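Local coordinates for vascular endothelial cadherin (Gallus gallus, PDB 3PPE), which mediates calcium-dependent homophilic adhesion between endothelial cells, here through a strand-swapped dimer of its two outermost extracellular cadherin domains, at the interface of chains A and B. Residues are numbered along the deposited sequence; one frame, centred on the assembly and turned at random. Chains: chain A/B, Vascular endothelial cadherin.

The interface of chains A and B. Residues chain A 24-26, 35, 73-75; chain B 1-4.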
ATOM      1  N   LEU A  24       2.927 -10.359   2.676  1.00 14.13           N
ATOM      2  CA  LEU A  24       2.958 -11.772   2.340  1.00 14.92           C
ATOM      3  C   LEU A  24       1.892 -12.521   3.106  1.00 16.02           C
ATOM      4  O   LEU A  24       1.629 -12.185   4.251  1.00 15.83           O
ATOM      5  CB  LEU A  24       4.325 -12.364   2.721  1.00 13.93           C
ATOM      6  CG  LEU A  24       5.549 -11.836   1.949  1.00 13.93           C
ATOM      7  CD1 LEU A  24       6.811 -12.402   2.638  1.00 12.94           C
ATOM      8  CD2 LEU A  24       5.439 -12.293   0.492  1.00 12.41           C
ATOM      9  N   THR A  25       1.304 -13.546   2.489  1.00 17.34           N
ATOM     10  CA  THR A  25       0.402 -14.451   3.220  1.00 18.55           C
ATOM     11  C   THR A  25       0.639 -15.914   2.849  1.00 18.57           C
ATOM     12  O   THR A  25       0.493 -16.286   1.701  1.00 18.95           O
ATOM     13  CB  THR A  25      -1.092 -14.103   2.998  1.00 19.57           C
ATOM     14  OG1 THR A  25      -1.335 -12.727   3.317  1.00 18.67           O
ATOM     15  CG2 THR A  25      -2.005 -14.991   3.889  1.00 19.05           C
ATOM     16  N   SER A  26       1.010 -16.727   3.838  1.00 19.96           N
ATOM     17  CA  SER A  26       0.997 -18.193   3.724  1.00 20.69           C
ATOM     18  C   SER A  26      -0.150 -18.706   4.551  1.00 22.62           C
ATOM     19  O   SER A  26      -0.422 -18.166   5.609  1.00 22.58           O
ATOM     20  CB  SER A  26       2.262 -18.800   4.312  1.00 20.53           C
ATOM     21  OG  SER A  26       2.053 -20.171   4.654  1.00 19.78           O
ATOM     22  N   TYR A  35       7.966 -15.267   8.421  1.00 16.71           N
ATOM     23  CA  TYR A  35       8.190 -14.909   7.036  1.00 14.28           C
ATOM     24  C   TYR A  35       9.626 -14.435   6.872  1.00 13.82           C
ATOM     25  O   TYR A  35      10.101 -13.598   7.635  1.00 13.02           O
ATOM     26  CB  TYR A  35       7.213 -13.802   6.605  1.00 14.75           C
ATOM     27  CG  TYR A  35       5.773 -14.223   6.580  1.00 13.84           C
ATOM     28  CD1 TYR A  35       4.932 -13.970   7.658  1.00 15.27           C
ATOM     29  CD2 TYR A  35       5.227 -14.859   5.460  1.00 15.34           C
ATOM     30  CE1 TYR A  35       3.583 -14.347   7.628  1.00 16.11           C
ATOM     31  CE2 TYR A  35       3.863 -15.244   5.428  1.00 13.16           C
ATOM     32  CZ  TYR A  35       3.062 -15.001   6.507  1.00 14.97           C
ATOM     33  OH  TYR A  35       1.723 -15.372   6.472  1.00 15.94           O
ATOM     34  N   ALA A  73       9.937 -15.481  -1.140  1.00 12.38           N
ATOM     35  CA  ALA A  73       9.398 -15.559   0.196  1.00 12.77           C
ATOM     36  C   ALA A  73       9.474 -16.989   0.743  1.00 12.71           C
ATOM     37  O   ALA A  73       9.317 -17.955   0.004  1.00 11.69           O
ATOM     38  CB  ALA A  73       7.949 -15.032   0.196  1.00 12.16           C
ATOM     39  N   HIS A  74       9.715 -17.107   2.046  1.00 12.49           N
ATOM     40  CA  HIS A  74       9.576 -18.382   2.740  1.00 13.10           C
ATOM     41  C   HIS A  74       8.698 -18.244   3.980  1.00 14.10           C
ATOM     42  O   HIS A  74       8.204 -17.158   4.283  1.00 14.70           O
ATOM     43  CB  HIS A  74      10.949 -18.934   3.127  1.00 13.35           C
ATOM     44  CG  HIS A  74      11.993 -18.754   2.067  1.00 10.46           C
ATOM     45  ND1 HIS A  74      12.652 -19.816   1.484  1.00 11.59           N
ATOM     46  CD2 HIS A  74      12.491 -17.637   1.485  1.00 13.54           C
ATOM     47  CE1 HIS A  74      13.512 -19.360   0.590  1.00 12.16           C
ATOM     48  NE2 HIS A  74      13.434 -18.041   0.571  1.00 12.15           N
ATOM     49  N   ILE A  75       8.508 -19.350   4.690  1.00 13.76           N
ATOM     50  CA  ILE A  75       7.943 -19.310   6.033  1.00 15.34           C
ATOM     51  C   ILE A  75       8.510 -20.427   6.904  1.00 15.48           C
ATOM     52  O   ILE A  75       8.385 -21.606   6.575  1.00 15.01           O
ATOM     53  CB  ILE A  75       6.407 -19.424   6.003  1.00 16.24           C
ATOM     54  CG1 ILE A  75       5.825 -19.167   7.394  1.00 19.84           C
ATOM     55  CG2 ILE A  75       5.985 -20.792   5.489  1.00 17.95           C
ATOM     56  CD1 ILE A  75       4.326 -18.962   7.402  1.00 18.32           C
TER
ATOM     57  N   ASP B   1      -0.033 -22.942   1.882  1.00 17.44           N
ATOM     58  CA  ASP B   1      -0.097 -22.523   0.463  1.00 20.15           C
ATOM     59  C   ASP B   1       0.092 -20.996   0.551  1.00 19.28           C
ATOM     60  O   ASP B   1      -0.282 -20.385   1.544  1.00 18.94           O
ATOM     61  CB  ASP B   1      -1.482 -22.893  -0.051  1.00 21.21           C
ATOM     62  CG  ASP B   1      -1.631 -22.758  -1.534  1.00 26.74           C
ATOM     63  OD1 ASP B   1      -0.611 -22.523  -2.231  1.00 33.52           O
ATOM     64  OD2 ASP B   1      -2.789 -22.880  -2.005  1.00 28.75           O
ATOM     65  N   TRP B   2       0.685 -20.390  -0.463  1.00 18.82           N
ATOM     66  CA  TRP B   2       0.841 -18.939  -0.488  1.00 18.88           C
ATOM     67  C   TRP B   2      -0.406 -18.344  -1.087  1.00 18.67           C
ATOM     68  O   TRP B   2      -0.871 -18.840  -2.100  1.00 19.02           O
ATOM     69  CB  TRP B   2       2.045 -18.573  -1.338  1.00 17.71           C
ATOM     70  CG  TRP B   2       3.380 -18.960  -0.671  1.00 18.16           C
ATOM     71  CD1 TRP B   2       4.145 -20.092  -0.931  1.00 16.36           C
ATOM     72  CD2 TRP B   2       4.100 -18.208   0.323  1.00 15.91           C
ATOM     73  NE1 TRP B   2       5.283 -20.082  -0.148  1.00 15.66           N
ATOM     74  CE2 TRP B   2       5.283 -18.942   0.626  1.00 15.98           C
ATOM     75  CE3 TRP B   2       3.863 -16.993   0.994  1.00 15.56           C
ATOM     76  CZ2 TRP B   2       6.219 -18.496   1.571  1.00 15.08           C
ATOM     77  CZ3 TRP B   2       4.812 -16.541   1.941  1.00 15.72           C
ATOM     78  CH2 TRP B   2       5.963 -17.298   2.215  1.00 16.80           C
ATOM     79  N   ILE B   3      -0.968 -17.310  -0.467  1.00 20.00           N
ATOM     80  CA  ILE B   3      -2.171 -16.650  -0.958  1.00 20.00           C
ATOM     81  C   ILE B   3      -1.849 -15.280  -1.547  1.00 20.00           C
ATOM     82  O   ILE B   3      -1.459 -14.328  -0.821  1.00 20.82           O
ATOM     83  CB  ILE B   3      -3.208 -16.508   0.172  1.00 20.00           C
ATOM     84  CG1 ILE B   3      -3.667 -17.888   0.650  1.00 20.00           C
ATOM     85  CG2 ILE B   3      -4.393 -15.679  -0.294  1.00 20.00           C
ATOM     86  CD1 ILE B   3      -4.503 -17.850   1.910  1.00 20.00           C
ATOM     87  N   TRP B   4      -1.858 -15.196  -2.865  1.00 19.22           N
ATOM     88  CA  TRP B   4      -1.448 -13.997  -3.550  1.00 18.64           C
ATOM     89  C   TRP B   4      -2.618 -13.135  -4.042  1.00 18.83           C
ATOM     90  O   TRP B   4      -2.427 -11.942  -4.286  1.00 18.88           O
ATOM     91  CB  TRP B   4      -0.494 -14.346  -4.697  1.00 18.62           C
ATOM     92  CG  TRP B   4       0.907 -14.633  -4.225  1.00 19.31           C
ATOM     93  CD1 TRP B   4       1.550 -15.835  -4.230  1.00 18.31           C
ATOM     94  CD2 TRP B   4       1.829 -13.682  -3.673  1.00 18.35           C
ATOM     95  NE1 TRP B   4       2.827 -15.684  -3.750  1.00 19.00           N
ATOM     96  CE2 TRP B   4       3.020 -14.375  -3.389  1.00 19.13           C
ATOM     97  CE3 TRP B   4       1.768 -12.305  -3.423  1.00 20.16           C
ATOM     98  CZ2 TRP B   4       4.141 -13.748  -2.842  1.00 17.92           C
ATOM     99  CZ3 TRP B   4       2.896 -11.671  -2.879  1.00 19.91           C
ATOM    100  CH2 TRP B   4       4.066 -12.401  -2.609  1.00 18.26           C
TER
HETATM  101  O   HOH W   1       1.691 -13.855  -0.175  1.00 19.04           O
HETATM  102  O   HOH W   2      -1.088 -11.568   0.722  1.00 37.93           O
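The strand-swap motif of classical cadherins forms this contact: the N-terminal segment of chain B, with B:Trp2 and B:Trp4, docks on the first cadherin domain of chain A. B:Trp2 enters by the six-membered end of its indole. B:Trp2 CH2 lies 3.6 Å from A:Ala73 CB, and B:Trp2 CZ2 lies 3.6 Å from A:His74 CA. The A:Ala73 methyl and the backbone around A:His74, both in strand 68-77, line the far end of the pocket. The indole edge, in plane, faces A:His74 C. CG of B:Trp2 is anti to its own carbonyl carbon (chi1 -70°), which turns the ring away from the swapped strand and towards chain A. B:Trp2 CZ3 meets the edge of the A:Tyr35 ring in plane, 3.8 Å from A:Tyr35 CE2. A:Ser26 CB sits over one indole face, towards the rim. A:Tyr35 probably helps fix this wall, as A:Tyr35 OH, its phenol hydroxyl, accepts a hydrogen bond from A:Ser26 N (3.0 Å). An alanine in place of B:Trp2 would probably leave a gap between A:Ala73, A:Tyr35 and A:Ser26 and weaken the hold on the swapped strand. B:Trp4 reaches less deeply and lies alongside A:Leu24, with B:Trp4 CH2 3.4 Å from A:Leu24 CD2. Water 1 rests over one face of the B:Trp4 indole. The oxygen of water 1 is hydrogen-bonded to A:Thr25 N (2.7 Å) and, at longer range, to B:Ile3 O. A:Ser26 and B:Trp2 form an antiparallel bridge; next to it B:Ile3 N donates to A:Thr25 O at 2.8 Å, nearly straight (169° at H). The patch joins the B N-terminal segment to the loop after strand 19-23 and to strands 33-39 and 68-77 of chain A, and the two-fold repeats it with the chains exchanged.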